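Local coordinates for protein hypoxanthine-guanine-xanthine phosphoribosyltransferase (Tritrichomonas foetus, PDB 1HGX) that transfers the phosphoribosyl group of 5-phospho-alpha-D-ribose 1-diphosphate to hypoxanthine, guanine or xanthine, salvaging host purines for a parasite that cannot make purine nucleotides de novo, at residues A[33-38]-A[125-130]; A[42-47]-A[51-56]. All blocks are in the same frame, centred on the assembly; numbering follows the deposited sequence.

In the fold
Both interactions set helices against one mixed sheet, and together they illustrate how a phosphoribosyltransferase core is assembled. Interaction 1 joins the end region of helix 17-35 to strand 125-130; interaction 2, nested inside the chain loop that interaction 1 closes, joins strand 41-45 to helix 50-57. Their centres lie about 14 Å apart, yet they meet directly, Cys129 SG packing 3.7 Å from Phe52 CZ. Neither forms the GMP pocket. In interaction 2 the side chain of Cys44 is about 11 Å from the bound nucleotide, while in interaction 1 that of Lys127 is about 11 Å from the side chain of Ile105 in the GMP site. Interaction 2 also contributes to the dimer interface, through Thr47 and Thr54 among others.

Interaction 1 of 2, residues A[33-38]-A[125-130]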
ATOM      1  N   GLU A  33      15.035   6.247  14.841  1.00 19.33           N
ATOM      2  CA  GLU A  33      15.539   6.826  16.070  1.00 20.83           C
ATOM      3  C   GLU A  33      14.511   6.640  17.194  1.00 20.23           C
ATOM      4  O   GLU A  33      14.817   6.097  18.254  1.00 21.51           O
ATOM      5  CB  GLU A  33      15.770   8.317  15.833  1.00 25.91           C
ATOM      6  CG  GLU A  33      16.876   8.939  16.648  1.00 44.74           C
ATOM      7  CD  GLU A  33      18.242   8.786  16.001  1.00 52.91           C
ATOM      8  OE1 GLU A  33      18.306   8.565  14.768  1.00 57.26           O
ATOM      9  OE2 GLU A  33      19.255   8.899  16.728  1.00 56.36           O
ATOM     10  N   PHE A  34      13.266   7.003  16.915  1.00 17.68           N
ATOM     11  CA  PHE A  34      12.202   6.925  17.905  1.00 17.26           C
ATOM     12  C   PHE A  34      11.440   5.604  18.003  1.00 14.71           C
ATOM     13  O   PHE A  34      11.147   5.136  19.104  1.00 15.34           O
ATOM     14  CB  PHE A  34      11.211   8.075  17.661  1.00 17.77           C
ATOM     15  CG  PHE A  34      10.144   8.206  18.711  1.00 18.16           C
ATOM     16  CD1 PHE A  34      10.418   8.811  19.932  1.00 14.63           C
ATOM     17  CD2 PHE A  34       8.859   7.733  18.474  1.00 18.78           C
ATOM     18  CE1 PHE A  34       9.432   8.943  20.901  1.00 17.12           C
ATOM     19  CE2 PHE A  34       7.863   7.862  19.442  1.00 18.94           C
ATOM     20  CZ  PHE A  34       8.150   8.468  20.656  1.00 15.78           C
ATOM     21  N   TYR A  35      11.172   4.980  16.862  1.00 13.76           N
ATOM     22  CA  TYR A  35      10.361   3.760  16.826  1.00 16.07           C
ATOM     23  C   TYR A  35      11.015   2.382  16.838  1.00 18.02           C
ATOM     24  O   TYR A  35      10.323   1.369  16.972  1.00 17.14           O
ATOM     25  CB  TYR A  35       9.416   3.831  15.618  1.00 14.37           C
ATOM     26  CG  TYR A  35       8.387   4.930  15.714  1.00 11.83           C
ATOM     27  CD1 TYR A  35       7.308   4.819  16.587  1.00 12.59           C
ATOM     28  CD2 TYR A  35       8.497   6.083  14.940  1.00 12.81           C
ATOM     29  CE1 TYR A  35       6.359   5.826  16.689  1.00 13.70           C
ATOM     30  CE2 TYR A  35       7.556   7.104  15.035  1.00 13.46           C
ATOM     31  CZ  TYR A  35       6.487   6.968  15.914  1.00 14.98           C
ATOM     32  OH  TYR A  35       5.556   7.976  16.018  1.00 17.27           O
ATOM     33  N   GLU A  36      12.331   2.338  16.728  1.00 16.88           N
ATOM     34  CA  GLU A  36      13.051   1.078  16.664  1.00 19.77           C
ATOM     35  C   GLU A  36      12.663   0.004  17.697  1.00 19.25           C
ATOM     36  O   GLU A  36      12.409  -1.149  17.342  1.00 18.23           O
ATOM     37  CB  GLU A  36      14.544   1.371  16.735  1.00 22.36           C
ATOM     38  CG  GLU A  36      15.441   0.218  16.387  1.00 33.44           C
ATOM     39  CD  GLU A  36      16.878   0.661  16.241  1.00 38.08           C
ATOM     40  OE1 GLU A  36      17.310   1.558  16.999  1.00 39.84           O
ATOM     41  OE2 GLU A  36      17.571   0.128  15.351  1.00 47.73           O
ATOM     42  N   ASP A  37      12.588   0.380  18.964  1.00 16.61           N
ATOM     43  CA  ASP A  37      12.262  -0.597  19.996  1.00 21.52           C
ATOM     44  C   ASP A  37      10.835  -0.459  20.505  1.00 19.68           C
ATOM     45  O   ASP A  37      10.483  -1.022  21.531  1.00 20.52           O
ATOM     46  CB  ASP A  37      13.257  -0.468  21.157  1.00 28.39           C
ATOM     47  CG  ASP A  37      13.166   0.877  21.872  1.00 39.28           C
ATOM     48  OD1 ASP A  37      12.922   1.914  21.211  1.00 45.53           O
ATOM     49  OD2 ASP A  37      13.350   0.896  23.110  1.00 47.49           O
ATOM     50  N   LYS A  38       9.992   0.220  19.740  1.00 17.13           N
ATOM     51  CA  LYS A  38       8.626   0.455  20.169  1.00 17.33           C
ATOM     52  C   LYS A  38       7.501  -0.407  19.605  1.00 17.85           C
ATOM     53  O   LYS A  38       6.364  -0.294  20.074  1.00 17.83           O
ATOM     54  CB  LYS A  38       8.290   1.932  19.983  1.00 15.04           C
ATOM     55  CG  LYS A  38       9.004   2.833  20.981  1.00 16.42           C
ATOM     56  CD  LYS A  38       8.564   4.282  20.844  1.00 19.54           C
ATOM     57  CE  LYS A  38       9.187   5.142  21.931  1.00 18.78           C
ATOM     58  NZ  LYS A  38      10.674   5.076  21.886  1.00 19.56           N
ATOM     59  N   SER A 125       1.452   6.737  22.553  1.00  8.89           N
ATOM     60  CA  SER A 125       1.930   7.952  21.920  1.00  9.93           C
ATOM     61  C   SER A 125       1.258   8.015  20.567  1.00  7.01           C
ATOM     62  O   SER A 125       0.857   6.995  20.019  1.00  5.81           O
ATOM     63  CB  SER A 125       3.462   7.979  21.794  1.00 10.54           C
ATOM     64  OG  SER A 125       3.960   6.913  21.005  1.00 13.59           O
ATOM     65  N   LEU A 126       1.138   9.216  20.029  1.00  9.36           N
ATOM     66  CA  LEU A 126       0.474   9.405  18.761  1.00  9.81           C
ATOM     67  C   LEU A 126       1.170  10.555  18.030  1.00 11.02           C
ATOM     68  O   LEU A 126       1.246  11.671  18.548  1.00  7.68           O
ATOM     69  CB  LEU A 126      -1.000   9.723  19.022  1.00 13.54           C
ATOM     70  CG  LEU A 126      -1.919  10.091  17.858  1.00 16.78           C
ATOM     71  CD1 LEU A 126      -1.897   9.015  16.785  1.00 17.81           C
ATOM     72  CD2 LEU A 126      -3.327  10.295  18.387  1.00 19.26           C
ATOM     73  N   LYS A 127       1.748  10.238  16.872  1.00 10.98           N
ATOM     74  CA  LYS A 127       2.460  11.205  16.048  1.00 12.18           C
ATOM     75  C   LYS A 127       1.996  11.148  14.601  1.00 10.90           C
ATOM     76  O   LYS A 127       1.388  10.166  14.159  1.00 11.19           O
ATOM     77  CB  LYS A 127       3.966  10.966  16.115  1.00 12.85           C
ATOM     78  CG  LYS A 127       4.564  11.260  17.465  1.00 16.38           C
ATOM     79  CD  LYS A 127       6.065  11.112  17.451  1.00 19.52           C
ATOM     80  CE  LYS A 127       6.629  11.446  18.811  1.00 23.81           C
ATOM     81  NZ  LYS A 127       8.112  11.332  18.871  1.00 29.31           N
ATOM     82  N   VAL A 128       2.306  12.204  13.863  1.00 11.33           N
ATOM     83  CA  VAL A 128       1.898  12.325  12.473  1.00 10.51           C
ATOM     84  C   VAL A 128       3.091  12.484  11.557  1.00  9.73           C
ATOM     85  O   VAL A 128       4.016  13.244  11.857  1.00  9.49           O
ATOM     86  CB  VAL A 128       0.959  13.566  12.276  1.00 10.98           C
ATOM     87  CG1 VAL A 128       0.648  13.796  10.782  1.00 14.24           C
ATOM     88  CG2 VAL A 128      -0.334  13.360  13.029  1.00 14.03           C
ATOM     89  N   CYS A 129       3.052  11.751  10.450  1.00  8.66           N
ATOM     90  CA  CYS A 129       4.077  11.799   9.417  1.00 12.31           C
ATOM     91  C   CYS A 129       3.346  12.057   8.097  1.00 10.21           C
ATOM     92  O   CYS A 129       2.554  11.233   7.646  1.00 11.95           O
ATOM     93  CB  CYS A 129       4.837  10.469   9.342  1.00 14.23           C
ATOM     94  SG  CYS A 129       6.040  10.404   7.989  1.00 14.76           S
ATOM     95  N   THR A 130       3.582  13.212   7.495  1.00 11.34           N
ATOM     96  CA  THR A 130       2.925  13.535   6.236  1.00  9.80           C
ATOM     97  C   THR A 130       3.951  13.729   5.114  1.00  9.64           C
ATOM     98  O   THR A 130       5.063  14.221   5.346  1.00  9.21           O
ATOM     99  CB  THR A 130       2.002  14.783   6.390  1.00  9.37           C
ATOM    100  OG1 THR A 130       1.165  14.908   5.230  1.00 12.27           O
ATOM    101  CG2 THR A 130       2.810  16.067   6.591  1.00  6.22           C
TER
HETATM  102  O   HOH W   1       4.089   7.597  18.279  1.00 14.43           O
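Lys127 reaches out from strand 125-130 to place its ammonium group over the Phe34 ring, NZ standing 3.3 Å from the ring centroid and 8° off the normal. This is a cation-pi contact, supplemented by a CH-pi approach of CE to the same face; it would be expected to favour the charged form of Lys127. The lysine spans the gap because its chain is extended beyond CG, chi2 to chi4 all near 180°. On the way its methylene groups pass the phenol of Tyr35, whose OH comes within 3.4 Å of Lys127 CB. Here the packing is close: Tyr35 is buried, and CD2 of Phe34 stands 3.5 Å above the plane of its ring. The flank at Ser125 is looser. Its OG only approaches the Phe34 edge, 4.3 Å from CE2, and is linked to Tyr35 OH through a water; the serine hydroxyl is also bonded to His97. Phe34, Ser125 and Lys127 are all partly exposed. Lys38 contributes a methylene, CE, near the rim of the second Phe34 face, while Lys38 NZ donates a hydrogen bond to Phe34 O (2.8 Å). Across the sheet, Leu126 and Val128 turn instead to Leu115 of helix 109-119. A central strand covered by helices on its two faces in this way is characteristic of the alpha/beta core of type I phosphoribosyltransferases.

Interaction 2 of 2, residues A[42-47]-A[51-56]; sequences MICVLT and FFYTDL
The Tyr53 ring receives CB of Cys44 over the centre of one face and the backbone oxygen of Met42 at its edge. In this CH-pi contact Cys44 CB lies almost directly above the ring centre, 3.4 Å from the Tyr53 centroid. SG of Cys44 covers the same face less centrally, 4.2 Å from the centroid of Tyr53, as a sulfur-aromatic contact. With CG opposite the backbone N (chi1 -177°), the ring of Tyr53 slants across the strand, over Cys44 and back to Met42. There Tyr53 OH donates a hydrogen bond to Met42 O (2.7 Å), arriving 38° out of the carbonyl plane, and Met42 CB packs beside the same end of the ring. Pro66 and Val101, from the neighbouring strands, also touch Tyr53. Strand 42-45 and helix 51-56 run roughly antiparallel (152° between their directions), as the first half of the beta-alpha-beta unit 41-45, 50-57, 65-72. Thr47, after the strand and a cis peptide, is hydrogen-bonded to Tyr68 of the second subunit, and Thr54 on the helix to Thr54 of the second subunit. Chemically, the buried Tyr53 hydroxyl gives its proton to a main-chain carbonyl, which probably limits rotation and sliding of the ring, while the cysteine covers its face with apolar and polarisable atoms.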
ATOM      1  N   MET A  42       1.803   1.366  12.570  1.00 11.68           N
ATOM      2  CA  MET A  42       1.999   2.386  11.542  1.00 13.11           C
ATOM      3  C   MET A  42       0.740   2.407  10.703  1.00  9.48           C
ATOM      4  O   MET A  42       0.485   1.482   9.937  1.00 10.58           O
ATOM      5  CB  MET A  42       3.167   2.000  10.642  1.00 18.25           C
ATOM      6  CG  MET A  42       4.393   1.577  11.384  1.00 27.29           C
ATOM      7  SD  MET A  42       5.370   2.982  11.757  1.00 35.45           S
ATOM      8  CE  MET A  42       6.099   3.180  10.260  1.00 21.25           C
ATOM      9  N   ILE A  43      -0.021   3.478  10.820  1.00  8.84           N
ATOM     10  CA  ILE A  43      -1.270   3.609  10.103  1.00 10.40           C
ATOM     11  C   ILE A  43      -1.129   4.327   8.782  1.00 10.85           C
ATOM     12  O   ILE A  43      -0.604   5.431   8.719  1.00 12.12           O
ATOM     13  CB  ILE A  43      -2.302   4.362  10.955  1.00 10.46           C
ATOM     14  CG1 ILE A  43      -2.514   3.628  12.280  1.00 10.41           C
ATOM     15  CG2 ILE A  43      -3.606   4.538  10.182  1.00 10.66           C
ATOM     16  CD1 ILE A  43      -3.388   4.381  13.233  1.00 13.73           C
ATOM     17  N   CYS A  44      -1.599   3.691   7.722  1.00 11.35           N
ATOM     18  CA  CYS A  44      -1.561   4.307   6.414  1.00 11.08           C
ATOM     19  C   CYS A  44      -2.981   4.785   6.087  1.00 12.99           C
ATOM     20  O   CYS A  44      -3.948   4.008   6.175  1.00 12.35           O
ATOM     21  CB  CYS A  44      -1.108   3.295   5.361  1.00 10.19           C
ATOM     22  SG  CYS A  44      -1.254   3.872   3.661  1.00 14.90           S
ATOM     23  N   VAL A  45      -3.121   6.068   5.771  1.00 11.44           N
ATOM     24  CA  VAL A  45      -4.426   6.606   5.400  1.00 11.84           C
ATOM     25  C   VAL A  45      -4.528   6.414   3.880  1.00 11.74           C
ATOM     26  O   VAL A  45      -3.885   7.123   3.096  1.00 12.56           O
ATOM     27  CB  VAL A  45      -4.563   8.099   5.790  1.00 14.76           C
ATOM     28  CG1 VAL A  45      -5.954   8.617   5.402  1.00 12.17           C
ATOM     29  CG2 VAL A  45      -4.301   8.289   7.309  1.00  9.06           C
ATOM     30  N   LEU A  46      -5.295   5.404   3.481  1.00 10.83           N
ATOM     31  CA  LEU A  46      -5.469   5.056   2.070  1.00 13.00           C
ATOM     32  C   LEU A  46      -6.338   6.080   1.362  1.00 17.06           C
ATOM     33  O   LEU A  46      -7.182   6.702   2.002  1.00 20.69           O
ATOM     34  CB  LEU A  46      -6.106   3.679   1.955  1.00  9.77           C
ATOM     35  CG  LEU A  46      -5.277   2.530   2.520  1.00 11.40           C
ATOM     36  CD1 LEU A  46      -6.167   1.326   2.735  1.00 10.64           C
ATOM     37  CD2 LEU A  46      -4.130   2.214   1.583  1.00 10.40           C
ATOM     38  N   THR A  47      -6.143   6.288   0.060  1.00 14.69           N
ATOM     39  CA  THR A  47      -5.166   5.593  -0.774  1.00 15.29           C
ATOM     40  C   THR A  47      -3.891   6.387  -1.031  1.00 15.62           C
ATOM     41  O   THR A  47      -2.804   5.819  -1.069  1.00 16.45           O
ATOM     42  CB  THR A  47      -5.791   5.284  -2.172  1.00 18.33           C
ATOM     43  OG1 THR A  47      -6.878   4.371  -2.021  1.00 18.37           O
ATOM     44  CG2 THR A  47      -4.771   4.709  -3.142  1.00 19.91           C
ATOM     45  N   PHE A  51       1.803   4.989  -1.524  1.00 11.65           N
ATOM     46  CA  PHE A  51       3.097   4.940  -2.199  1.00 11.91           C
ATOM     47  C   PHE A  51       4.171   5.331  -1.207  1.00 11.28           C
ATOM     48  O   PHE A  51       5.140   4.611  -1.019  1.00 13.16           O
ATOM     49  CB  PHE A  51       3.123   5.886  -3.401  1.00 15.63           C
ATOM     50  CG  PHE A  51       2.322   5.396  -4.573  1.00 21.61           C
ATOM     51  CD1 PHE A  51       0.971   5.104  -4.441  1.00 24.34           C
ATOM     52  CD2 PHE A  51       2.921   5.217  -5.809  1.00 28.41           C
ATOM     53  CE1 PHE A  51       0.222   4.637  -5.525  1.00 27.79           C
ATOM     54  CE2 PHE A  51       2.178   4.751  -6.902  1.00 32.79           C
ATOM     55  CZ  PHE A  51       0.825   4.461  -6.753  1.00 28.80           C
ATOM     56  N   PHE A  52       3.969   6.479  -0.572  1.00 10.08           N
ATOM     57  CA  PHE A  52       4.862   7.026   0.439  1.00  8.88           C
ATOM     58  C   PHE A  52       5.050   6.015   1.566  1.00 10.64           C
ATOM     59  O   PHE A  52       6.174   5.776   2.015  1.00 12.64           O
ATOM     60  CB  PHE A  52       4.229   8.307   0.991  1.00  5.98           C
ATOM     61  CG  PHE A  52       4.952   8.914   2.159  1.00  8.60           C
ATOM     62  CD1 PHE A  52       6.336   9.074   2.143  1.00 11.95           C
ATOM     63  CD2 PHE A  52       4.233   9.386   3.258  1.00 10.25           C
ATOM     64  CE1 PHE A  52       6.997   9.717   3.197  1.00 12.80           C
ATOM     65  CE2 PHE A  52       4.881  10.035   4.324  1.00  9.46           C
ATOM     66  CZ  PHE A  52       6.264  10.199   4.294  1.00 14.29           C
ATOM     67  N   TYR A  53       3.942   5.413   1.994  1.00 10.49           N
ATOM     68  CA  TYR A  53       3.921   4.432   3.084  1.00  9.47           C
ATOM     69  C   TYR A  53       4.772   3.199   2.790  1.00 10.46           C
ATOM     70  O   TYR A  53       5.639   2.830   3.594  1.00 11.74           O
ATOM     71  CB  TYR A  53       2.478   4.007   3.373  1.00  8.52           C
ATOM     72  CG  TYR A  53       2.300   3.039   4.530  1.00 12.06           C
ATOM     73  CD1 TYR A  53       2.306   3.490   5.850  1.00 10.37           C
ATOM     74  CD2 TYR A  53       2.046   1.682   4.301  1.00 12.45           C
ATOM     75  CE1 TYR A  53       2.052   2.618   6.917  1.00  9.95           C
ATOM     76  CE2 TYR A  53       1.790   0.804   5.363  1.00 14.81           C
ATOM     77  CZ  TYR A  53       1.793   1.280   6.664  1.00 12.66           C
ATOM     78  OH  TYR A  53       1.524   0.419   7.711  1.00 13.44           O
ATOM     79  N   THR A  54       4.530   2.549   1.657  1.00  8.78           N
ATOM     80  CA  THR A  54       5.309   1.366   1.322  1.00  9.99           C
ATOM     81  C   THR A  54       6.788   1.693   1.111  1.00 10.37           C
ATOM     82  O   THR A  54       7.654   0.892   1.467  1.00 10.62           O
ATOM     83  CB  THR A  54       4.745   0.643   0.095  1.00 13.87           C
ATOM     84  OG1 THR A  54       4.767   1.529  -1.024  1.00 22.74           O
ATOM     85  CG2 THR A  54       3.311   0.189   0.360  1.00 12.08           C
ATOM     86  N   ASP A  55       7.085   2.860   0.543  1.00 10.39           N
ATOM     87  CA  ASP A  55       8.484   3.244   0.328  1.00 13.77           C
ATOM     88  C   ASP A  55       9.212   3.433   1.650  1.00 13.89           C
ATOM     89  O   ASP A  55      10.384   3.060   1.779  1.00 14.90           O
ATOM     90  CB  ASP A  55       8.595   4.500  -0.537  1.00 15.83           C
ATOM     91  CG  ASP A  55       8.531   4.187  -2.030  1.00 20.48           C
ATOM     92  OD1 ASP A  55       8.627   2.998  -2.408  1.00 22.90           O
ATOM     93  OD2 ASP A  55       8.386   5.128  -2.836  1.00 24.18           O
ATOM     94  N   LEU A  56       8.507   3.980   2.638  1.00 14.03           N
ATOM     95  CA  LEU A  56       9.062   4.186   3.968  1.00 15.20           C
ATOM     96  C   LEU A  56       9.336   2.837   4.619  1.00 16.68           C
ATOM     97  O   LEU A  56      10.421   2.618   5.175  1.00 17.65           O
ATOM     98  CB  LEU A  56       8.082   4.944   4.870  1.00 18.55           C
ATOM     99  CG  LEU A  56       8.067   6.470   4.933  1.00 26.26           C
ATOM    100  CD1 LEU A  56       6.996   6.864   5.938  1.00 25.93           C
ATOM    101  CD2 LEU A  56       9.427   7.039   5.363  1.00 22.99           C
TER